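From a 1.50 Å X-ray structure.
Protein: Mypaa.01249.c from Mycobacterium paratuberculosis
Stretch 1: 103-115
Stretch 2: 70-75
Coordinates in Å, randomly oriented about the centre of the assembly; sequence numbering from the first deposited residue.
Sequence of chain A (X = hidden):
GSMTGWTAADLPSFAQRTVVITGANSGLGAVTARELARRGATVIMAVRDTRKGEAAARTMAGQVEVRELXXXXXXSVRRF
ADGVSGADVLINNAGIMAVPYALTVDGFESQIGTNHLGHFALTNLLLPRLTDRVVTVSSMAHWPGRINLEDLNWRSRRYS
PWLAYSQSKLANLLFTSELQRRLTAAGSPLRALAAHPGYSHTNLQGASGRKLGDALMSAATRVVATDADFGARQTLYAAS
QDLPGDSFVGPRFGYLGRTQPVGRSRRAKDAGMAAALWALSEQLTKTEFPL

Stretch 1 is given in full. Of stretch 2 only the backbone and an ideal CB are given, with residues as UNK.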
# COMPACT_ATOMS: atom_id res chain seq x y z
N LEU A 103 0.10 -10.95 -17.33
CA LEU A 103 -0.20 -11.82 -16.21
C LEU A 103 1.02 -12.04 -15.35
O LEU A 103 2.17 -12.12 -15.83
CB LEU A 103 -0.71 -13.16 -16.74
CG LEU A 103 -2.04 -13.13 -17.49
CD1 LEU A 103 -2.43 -14.59 -17.88
CD2 LEU A 103 -3.17 -12.42 -16.75
N THR A 104 0.77 -12.19 -14.06
CA THR A 104 1.81 -12.54 -13.10
C THR A 104 2.10 -14.05 -13.17
O THR A 104 1.40 -14.79 -13.82
CB THR A 104 1.39 -12.13 -11.66
OG1 THR A 104 0.34 -13.02 -11.19
CG2 THR A 104 0.94 -10.72 -11.57
N VAL A 105 3.11 -14.46 -12.39
CA VAL A 105 3.48 -15.86 -12.21
C VAL A 105 2.25 -16.71 -11.82
O VAL A 105 2.08 -17.89 -12.22
CB VAL A 105 4.59 -15.96 -11.07
CG1 VAL A 105 4.94 -17.38 -10.80
CG2 VAL A 105 5.84 -15.11 -11.45
N ASP A 106 1.41 -16.11 -10.98
CA ASP A 106 0.23 -16.77 -10.45
C ASP A 106 -1.04 -16.64 -11.30
O ASP A 106 -2.12 -17.12 -10.92
CB ASP A 106 -0.00 -16.26 -9.01
CG ASP A 106 1.23 -16.48 -8.13
OD1 ASP A 106 1.52 -17.67 -7.85
OD2 ASP A 106 1.92 -15.49 -7.81
N GLY A 107 -0.90 -16.01 -12.46
CA GLY A 107 -2.01 -15.85 -13.40
C GLY A 107 -2.92 -14.69 -13.17
O GLY A 107 -4.03 -14.63 -13.73
N PHE A 108 -2.46 -13.73 -12.36
CA PHE A 108 -3.28 -12.57 -12.09
C PHE A 108 -3.01 -11.48 -13.12
O PHE A 108 -1.89 -11.32 -13.59
CB PHE A 108 -3.00 -11.97 -10.70
CG PHE A 108 -3.03 -12.95 -9.55
CD1 PHE A 108 -3.96 -13.99 -9.50
CD2 PHE A 108 -2.20 -12.74 -8.45
CE1 PHE A 108 -3.97 -14.84 -8.41
CE2 PHE A 108 -2.25 -13.60 -7.34
CZ PHE A 108 -3.12 -14.66 -7.36
N GLU A 109 -4.01 -10.67 -13.46
CA GLU A 109 -3.77 -9.45 -14.24
C GLU A 109 -2.77 -8.60 -13.45
O GLU A 109 -2.84 -8.53 -12.21
CB GLU A 109 -5.08 -8.72 -14.54
CG GLU A 109 -4.96 -7.43 -15.33
CD GLU A 109 -4.59 -6.21 -14.48
OE1 GLU A 109 -5.12 -6.10 -13.36
OE2 GLU A 109 -3.76 -5.37 -14.93
N SER A 110 -1.81 -7.99 -14.13
CA SER A 110 -0.66 -7.47 -13.38
C SER A 110 -0.95 -6.34 -12.40
O SER A 110 -0.31 -6.26 -11.35
CB SER A 110 0.53 -7.14 -14.30
OG SER A 110 0.29 -5.96 -15.07
N GLN A 111 -1.90 -5.47 -12.72
CA GLN A 111 -2.19 -4.35 -11.83
C GLN A 111 -2.92 -4.85 -10.58
O GLN A 111 -2.52 -4.51 -9.46
CB GLN A 111 -2.92 -3.21 -12.54
CG GLN A 111 -2.12 -2.67 -13.71
CD GLN A 111 -2.69 -1.41 -14.28
OE1 GLN A 111 -2.68 -0.34 -13.63
NE2 GLN A 111 -3.20 -1.49 -15.52
N ILE A 112 -4.01 -5.58 -10.73
CA ILE A 112 -4.68 -6.12 -9.53
C ILE A 112 -3.73 -7.06 -8.79
O ILE A 112 -3.72 -7.09 -7.55
CB ILE A 112 -6.04 -6.77 -9.87
CG1 ILE A 112 -6.88 -7.02 -8.64
CG2 ILE A 112 -5.88 -8.09 -10.64
CD1 ILE A 112 -7.46 -5.76 -7.99
N GLY A 113 -2.92 -7.81 -9.53
CA GLY A 113 -2.01 -8.78 -8.91
C GLY A 113 -0.92 -8.12 -8.08
O GLY A 113 -0.58 -8.61 -6.98
N THR A 114 -0.32 -7.08 -8.60
CA THR A 114 0.77 -6.37 -7.92
C THR A 114 0.22 -5.48 -6.81
O THR A 114 0.65 -5.53 -5.66
CB THR A 114 1.55 -5.47 -8.90
OG1 THR A 114 2.07 -6.27 -9.98
CG2 THR A 114 2.70 -4.72 -8.19
N ASN A 115 -0.75 -4.62 -7.16
CA ASN A 115 -1.13 -3.51 -6.30
C ASN A 115 -2.02 -3.97 -5.16
O ASN A 115 -1.94 -3.43 -4.06
CB ASN A 115 -1.88 -2.48 -7.14
CG ASN A 115 -1.05 -1.84 -8.24
OD1 ASN A 115 0.17 -2.02 -8.31
ND2 ASN A 115 -1.71 -1.08 -9.12
N UNK A 70 9.18 -9.85 -4.81
CA UNK A 70 8.47 -9.73 -6.06
C UNK A 70 6.97 -9.91 -5.80
O UNK A 70 6.50 -11.05 -5.62
CB UNK A 70 8.98 -10.75 -7.08
N UNK A 71 6.23 -8.82 -5.74
CA UNK A 71 4.79 -8.85 -5.50
C UNK A 71 4.01 -9.58 -6.57
O UNK A 71 2.87 -9.93 -6.32
CB UNK A 71 4.26 -7.42 -5.38
N UNK A 72 4.61 -9.84 -7.73
CA UNK A 72 4.01 -10.64 -8.81
C UNK A 72 4.30 -12.12 -8.71
O UNK A 72 4.08 -12.86 -9.68
CB UNK A 72 4.50 -10.13 -10.17
N UNK A 73 4.76 -12.57 -7.55
CA UNK A 73 5.10 -14.00 -7.34
C UNK A 73 4.79 -14.32 -5.87
O UNK A 73 5.53 -13.93 -4.98
CB UNK A 73 6.56 -14.29 -7.67
N UNK A 74 3.66 -14.98 -5.63
CA UNK A 74 3.28 -15.26 -4.25
C UNK A 74 4.32 -16.06 -3.47
O UNK A 74 4.42 -15.94 -2.24
CB UNK A 74 1.95 -16.02 -4.23
N UNK A 75 5.11 -16.90 -4.15
CA UNK A 75 6.18 -17.61 -3.45
C UNK A 75 7.26 -16.68 -2.91
O UNK A 75 7.79 -16.91 -1.83
CB UNK A 75 6.82 -18.64 -4.39

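Position 70 opens a type I turn that runs to 73. Its CA-to-CB bond points sideways, and nothing of stretch 1 lies within 5.5 Å of the ideal CB, so the local turn makes the demands here. The first place of a type I turn favours a short acceptor, such as Asp, Asn, Ser or Thr, able to reach the backbone N two residues on. The residue is D70: its OD1 accepts from the N of 72 at 3.0 Å, while its backbone O accepts from the N of 73 at 3.0 Å and closes the turn.

At position 71 the bond points toward stretch 1, with the ideal CB 4.1 Å from T114 O and 5.2 Å from G113 O. The methyl group of T114 also lies nearby. The phi/psi pair of -62/-16 is helical and excludes few residues, so an aliphatic chain such as Leu, Ile or Met would serve well, and a polar one is not ruled out. The residue is L71, which packs its CD1 4.0 Å from T114 O and its CB 4.2 Å from T114 CG2. Its backbone is engaged as well: water 1 donates to both L71 O and G113 O, at 2.8 Å each, bridging two carbonyls that could not bond each other.

Position 72 lies alongside T104, its ideal CB 3.9 Å from T104 CG2 and 4.6 Å from T114 OG1. The bond runs sideways, leaving room for a long chain to travel along stretch 1 past T114 and S110. T114 OG1 gives its hydrogen to S110 O at 2.7 Å, so an end that can donate, as in Gln or Lys, suits that hydroxyl best; Met could fill the path without using it. The residue is Q72. Its CB packs 3.8 Å from T104 CG2, its NE2 comes 3.0 Å from T114 OG1, and its OE1 lies 4.4 Å from S110 CB. The backbone O of 72 accepts a hydrogen bond from V105 N at 3.3 Å.

Position 73 directly precedes a helix, where the first amides lack main-chain acceptors from a preceding turn. Its bond points sideways, the ideal CB 3.9 Å from V105 CG2, and the N-cap calls for Asp, Ser, Thr or Asn. The residue is D73: its OD1 caps the helix through a weak bond from the N of 75 at 3.0 Å, and its CB touches V105 CG2.

At position 74 the bond points sideways, the ideal CB 3.6 Å from D106 OD2, and the ring of F108 lies beyond. The backbone N donates to D106 OD2 at 2.8 Å and 168°, which rules out proline; Leu, Met or Ile would suit the ring. The residue is L74, whose CD1 meets F108 CE2 at 3.9 Å, at the ring edge.

Position 75 also points sideways, with no stretch 1 atom within 5.5 Å of its ideal CB, so many residues fit. The residue is S75; its OG donates to D73 OD1 at 2.6 Å, and water 2 links S75 N (3.2 Å) to D106 OD1 (2.7 Å).

Stretch 2 70-75: DLQDLS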
# COMPACT_ATOMS: atom_id res chain seq x y z
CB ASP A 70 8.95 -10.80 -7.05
CG ASP A 70 8.31 -10.69 -8.41
OD1 ASP A 70 7.47 -9.80 -8.62
OD2 ASP A 70 8.69 -11.53 -9.31
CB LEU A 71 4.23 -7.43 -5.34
CG LEU A 71 4.60 -6.72 -4.02
CD1 LEU A 71 4.33 -5.21 -4.20
CD2 LEU A 71 3.71 -7.29 -2.87
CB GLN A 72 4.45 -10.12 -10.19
CG GLN A 72 4.10 -8.65 -10.39
CD GLN A 72 4.28 -8.13 -11.81
OE1 GLN A 72 4.28 -8.90 -12.79
NE2 GLN A 72 4.30 -6.81 -11.94
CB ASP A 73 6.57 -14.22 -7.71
CG ASP A 73 7.06 -15.64 -7.50
OD1 ASP A 73 6.37 -16.45 -6.85
OD2 ASP A 73 8.17 -15.96 -8.03
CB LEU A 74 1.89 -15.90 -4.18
CG LEU A 74 0.72 -15.02 -4.59
CD1 LEU A 74 -0.57 -15.87 -4.68
CD2 LEU A 74 0.53 -13.88 -3.58
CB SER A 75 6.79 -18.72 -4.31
OG SER A 75 7.63 -18.24 -5.36
O HOH W 1 0.45 -11.23 -6.54
O HOH W 2 3.92 -18.23 -6.80
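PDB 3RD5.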